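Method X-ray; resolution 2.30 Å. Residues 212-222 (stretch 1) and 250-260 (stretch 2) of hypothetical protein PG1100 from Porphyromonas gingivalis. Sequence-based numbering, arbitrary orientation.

Stretch 1 (212-222) VYSLVQNSFDD
Stretch 2, residues 250-260: EVLSSVIKKRG

The pairing of residues 212-222 with 250-260 in PG1100 is a compact example of oblique helix packing, in which a small apolar core built around a valine knob is closed at one end by a salt bridge. Stretch 1 is helical throughout, and stretch 2 is helical from its start and gives way to a turn by R259 and G260; both helices begin earlier in the chain, and the first continues beyond 222. The axes approach to 9.3 Å, and the N-to-C directions differ by 53° (signed crossing angle -53°). Phi lies between about -54° and -72° and psi between about -24° and -55° along both helices, with i to i+4 hydrogen bonds such as D221 N to Q217 O (2.9 Å) and V255 N to V251 O (3.1 Å).

The register is set by three CA-CA pairs: Q217 with V251 at 6.5 Å, F220 with L252 at 6.6 Å and D221 with V255 at 5.9 Å. V251 and V255, one helical turn apart, fill the space between the backbones at these spacings. Both point toward stretch 1 with chi1 t.

V251 is the knob, seated among Y213, V216, Q217 and F220. Its CG2 lies 3.6 Å from Y213 CE2, while its CG1 reaches V216 CG1 at 4.1 Å, F220 CD2 at 4.0 Å and Q217 CA at 4.1 Å. CG2 thus makes the closest contact with the Y213 ring, and CG1, also about 4.1 Å from Y213 CZ, packs against V216, F220 and Q217. Y213 starts sideways, but chi1 t and chi2 -79° bring its ring nearer to stretch 2, with OH 3.9 Å from S254 CB; the small serine fits beside the ring end.

F220, buried and directed toward stretch 2, adopts chi1 m (-76°) with chi2 near -5°. Its CD2 packs 3.8 Å from L252 CA and 4.0 Å from L252 CD1, so the ring contacts both backbone and side chain of L252; L252 is t, p. V255 CG2 sits at the edge of this ring, 3.9 Å from F220 CB, and also 3.8 Å from Q217 O. V255 CG1 comes within 3.5 Å of D221 CA, a closeness that matches the tightest CA-CA pair. Q217, partly exposed, uses its aliphatic portion: with chi1 and chi2 both t, its CG lies 4.1 Å from V255 CG2.

Beyond the valines the chemistry becomes polar. D221 (chi1 t, chi2 63°) directs its carboxylate to R259, whose chi angles of -62°, -142°, 77° and 105° carry the guanidinium back to stretch 1. R259 NH1 donates to D221 OD1 at 2.8 Å with an N-H...O angle of 164°, and D221 OD2 lies 2.7 Å from the same NH1, completing the salt bridge. A water donates to D221 OD1 (2.6 Å) and to V255 O (3.1 Å), linking the carboxylate to the opposing backbone. G260, at phi 76° and psi 16°, occupies a conformation that favours glycine.

In all, 511 Å² is buried, counting both sides.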

# COMPACT_ATOMS: atom_id res chain seq x y z
N VAL A 212 5.11 18.08 -8.36
CA VAL A 212 5.92 16.88 -8.55
C VAL A 212 7.18 16.93 -7.69
O VAL A 212 7.49 15.98 -6.98
CB VAL A 212 6.33 16.73 -10.04
CG1 VAL A 212 7.24 15.53 -10.23
CG2 VAL A 212 5.08 16.58 -10.90
N TYR A 213 7.90 18.05 -7.77
CA TYR A 213 9.14 18.25 -7.02
C TYR A 213 8.93 18.14 -5.50
O TYR A 213 9.68 17.45 -4.82
CB TYR A 213 9.77 19.61 -7.38
CG TYR A 213 11.13 19.84 -6.75
CD1 TYR A 213 11.26 20.22 -5.41
CD2 TYR A 213 12.30 19.61 -7.48
CE1 TYR A 213 12.51 20.36 -4.81
CE2 TYR A 213 13.56 19.75 -6.89
CZ TYR A 213 13.66 20.12 -5.55
OH TYR A 213 14.90 20.22 -4.96
N SER A 214 7.92 18.81 -4.97
CA SER A 214 7.69 18.75 -3.53
C SER A 214 7.29 17.33 -3.12
O SER A 214 7.58 16.90 -2.00
CB SER A 214 6.60 19.73 -3.11
OG SER A 214 5.32 19.29 -3.52
N LEU A 215 6.64 16.60 -4.02
CA LEU A 215 6.25 15.22 -3.73
C LEU A 215 7.51 14.36 -3.54
O LEU A 215 7.61 13.60 -2.58
CB LEU A 215 5.37 14.65 -4.85
CG LEU A 215 4.93 13.19 -4.72
CD1 LEU A 215 3.58 12.98 -5.44
CD2 LEU A 215 6.00 12.28 -5.32
N VAL A 216 8.46 14.49 -4.46
CA VAL A 216 9.70 13.72 -4.37
C VAL A 216 10.54 14.16 -3.18
O VAL A 216 11.15 13.34 -2.49
CB VAL A 216 10.53 13.87 -5.67
CG1 VAL A 216 11.87 13.18 -5.52
CG2 VAL A 216 9.75 13.26 -6.83
N GLN A 217 10.54 15.47 -2.95
CA GLN A 217 11.28 16.09 -1.86
C GLN A 217 10.78 15.62 -0.48
O GLN A 217 11.58 15.27 0.39
CB GLN A 217 11.15 17.61 -1.98
CG GLN A 217 11.59 18.42 -0.77
CD GLN A 217 11.31 19.91 -0.95
OE1 GLN A 217 12.04 20.62 -1.65
NE2 GLN A 217 10.22 20.38 -0.35
N ASN A 218 9.47 15.61 -0.29
CA ASN A 218 8.90 15.20 0.98
C ASN A 218 9.14 13.73 1.26
O ASN A 218 9.31 13.33 2.41
CB ASN A 218 7.40 15.50 1.02
CG ASN A 218 7.11 16.97 0.88
OD1 ASN A 218 7.93 17.81 1.24
ND2 ASN A 218 5.93 17.29 0.36
N SER A 219 9.17 12.92 0.21
CA SER A 219 9.40 11.51 0.40
C SER A 219 10.85 11.25 0.80
O SER A 219 11.11 10.43 1.68
CB SER A 219 9.06 10.74 -0.88
OG SER A 219 8.97 9.35 -0.58
N PHE A 220 11.78 11.95 0.16
CA PHE A 220 13.19 11.79 0.49
C PHE A 220 13.43 12.27 1.92
O PHE A 220 14.20 11.67 2.66
CB PHE A 220 14.09 12.60 -0.47
CG PHE A 220 14.24 11.98 -1.84
CD1 PHE A 220 13.71 10.73 -2.13
CD2 PHE A 220 14.95 12.66 -2.83
CE1 PHE A 220 13.86 10.17 -3.40
CE2 PHE A 220 15.11 12.11 -4.10
CZ PHE A 220 14.57 10.85 -4.38
N ASP A 221 12.78 13.37 2.30
CA ASP A 221 12.94 13.91 3.64
C ASP A 221 12.43 12.86 4.64
O ASP A 221 13.08 12.60 5.66
CB ASP A 221 12.16 15.22 3.80
CG ASP A 221 12.46 15.93 5.10
OD1 ASP A 221 13.63 16.33 5.31
OD2 ASP A 221 11.54 16.09 5.93
N ASP A 222 11.28 12.28 4.32
CA ASP A 222 10.65 11.25 5.13
C ASP A 222 11.59 10.06 5.32
O ASP A 222 11.65 9.47 6.39
CB ASP A 222 9.38 10.74 4.45
CG ASP A 222 8.13 11.16 5.17
OD1 ASP A 222 7.51 12.16 4.75
OD2 ASP A 222 7.77 10.49 6.17
N GLU A 250 20.10 15.38 -7.56
CA GLU A 250 19.98 16.80 -7.26
C GLU A 250 19.03 17.01 -6.09
O GLU A 250 19.38 17.65 -5.10
CB GLU A 250 19.44 17.57 -8.48
CG GLU A 250 20.39 17.70 -9.67
CD GLU A 250 20.69 16.37 -10.37
OE1 GLU A 250 19.79 15.50 -10.41
OE2 GLU A 250 21.82 16.22 -10.89
N VAL A 251 17.81 16.47 -6.21
CA VAL A 251 16.81 16.63 -5.16
C VAL A 251 17.28 16.02 -3.84
O VAL A 251 17.04 16.58 -2.77
CB VAL A 251 15.47 15.97 -5.56
CG1 VAL A 251 14.43 16.25 -4.49
CG2 VAL A 251 15.01 16.50 -6.90
N LEU A 252 17.94 14.87 -3.94
CA LEU A 252 18.46 14.18 -2.76
C LEU A 252 19.47 15.07 -2.02
O LEU A 252 19.50 15.10 -0.79
CB LEU A 252 19.12 12.86 -3.18
CG LEU A 252 19.63 11.98 -2.03
CD1 LEU A 252 18.47 11.70 -1.09
CD2 LEU A 252 20.22 10.68 -2.56
N SER A 253 20.30 15.80 -2.77
CA SER A 253 21.29 16.71 -2.18
C SER A 253 20.61 17.83 -1.39
O SER A 253 20.98 18.12 -0.25
CB SER A 253 22.17 17.35 -3.25
OG SER A 253 23.33 16.58 -3.52
N SER A 254 19.63 18.47 -2.03
CA SER A 254 18.91 19.56 -1.40
C SER A 254 18.26 19.13 -0.10
O SER A 254 18.31 19.86 0.89
CB SER A 254 17.85 20.10 -2.34
OG SER A 254 16.96 20.96 -1.64
N VAL A 255 17.63 17.96 -0.11
CA VAL A 255 16.97 17.43 1.07
C VAL A 255 17.98 17.20 2.20
O VAL A 255 17.78 17.67 3.32
CB VAL A 255 16.24 16.11 0.77
CG1 VAL A 255 15.66 15.53 2.05
CG2 VAL A 255 15.14 16.34 -0.26
N ILE A 256 19.05 16.49 1.89
CA ILE A 256 20.09 16.21 2.87
C ILE A 256 20.64 17.52 3.45
O ILE A 256 20.71 17.68 4.67
CB ILE A 256 21.27 15.44 2.21
CG1 ILE A 256 20.83 14.01 1.88
CG2 ILE A 256 22.49 15.46 3.13
CD1 ILE A 256 21.81 13.24 0.98
N LYS A 257 21.00 18.44 2.57
CA LYS A 257 21.54 19.74 2.98
C LYS A 257 20.55 20.45 3.90
O LYS A 257 20.90 20.94 4.97
CB LYS A 257 21.80 20.61 1.75
CG LYS A 257 22.89 21.65 1.90
CD LYS A 257 24.16 21.22 1.16
CE LYS A 257 23.92 21.12 -0.35
NZ LYS A 257 25.12 20.69 -1.12
N LYS A 258 19.29 20.48 3.47
CA LYS A 258 18.23 21.13 4.21
C LYS A 258 18.08 20.63 5.65
O LYS A 258 17.57 21.34 6.51
CB LYS A 258 16.91 20.98 3.45
CG LYS A 258 15.79 21.88 3.92
CD LYS A 258 14.76 22.06 2.80
CE LYS A 258 13.51 22.77 3.28
NZ LYS A 258 12.70 21.93 4.21
N ARG A 259 18.54 19.41 5.92
CA ARG A 259 18.44 18.88 7.28
C ARG A 259 19.76 18.98 8.04
O ARG A 259 19.90 18.42 9.13
CB ARG A 259 17.96 17.42 7.28
CG ARG A 259 16.58 17.24 6.71
CD ARG A 259 15.82 16.18 7.48
NE ARG A 259 15.31 16.67 8.76
CZ ARG A 259 14.03 16.97 8.98
NH1 ARG A 259 13.13 16.84 8.02
NH2 ARG A 259 13.65 17.38 10.18
N GLY A 260 20.73 19.68 7.44
CA GLY A 260 22.02 19.86 8.08
C GLY A 260 22.94 18.66 8.03
O GLY A 260 23.92 18.59 8.77
O HOH W 1 14.89 18.35 4.22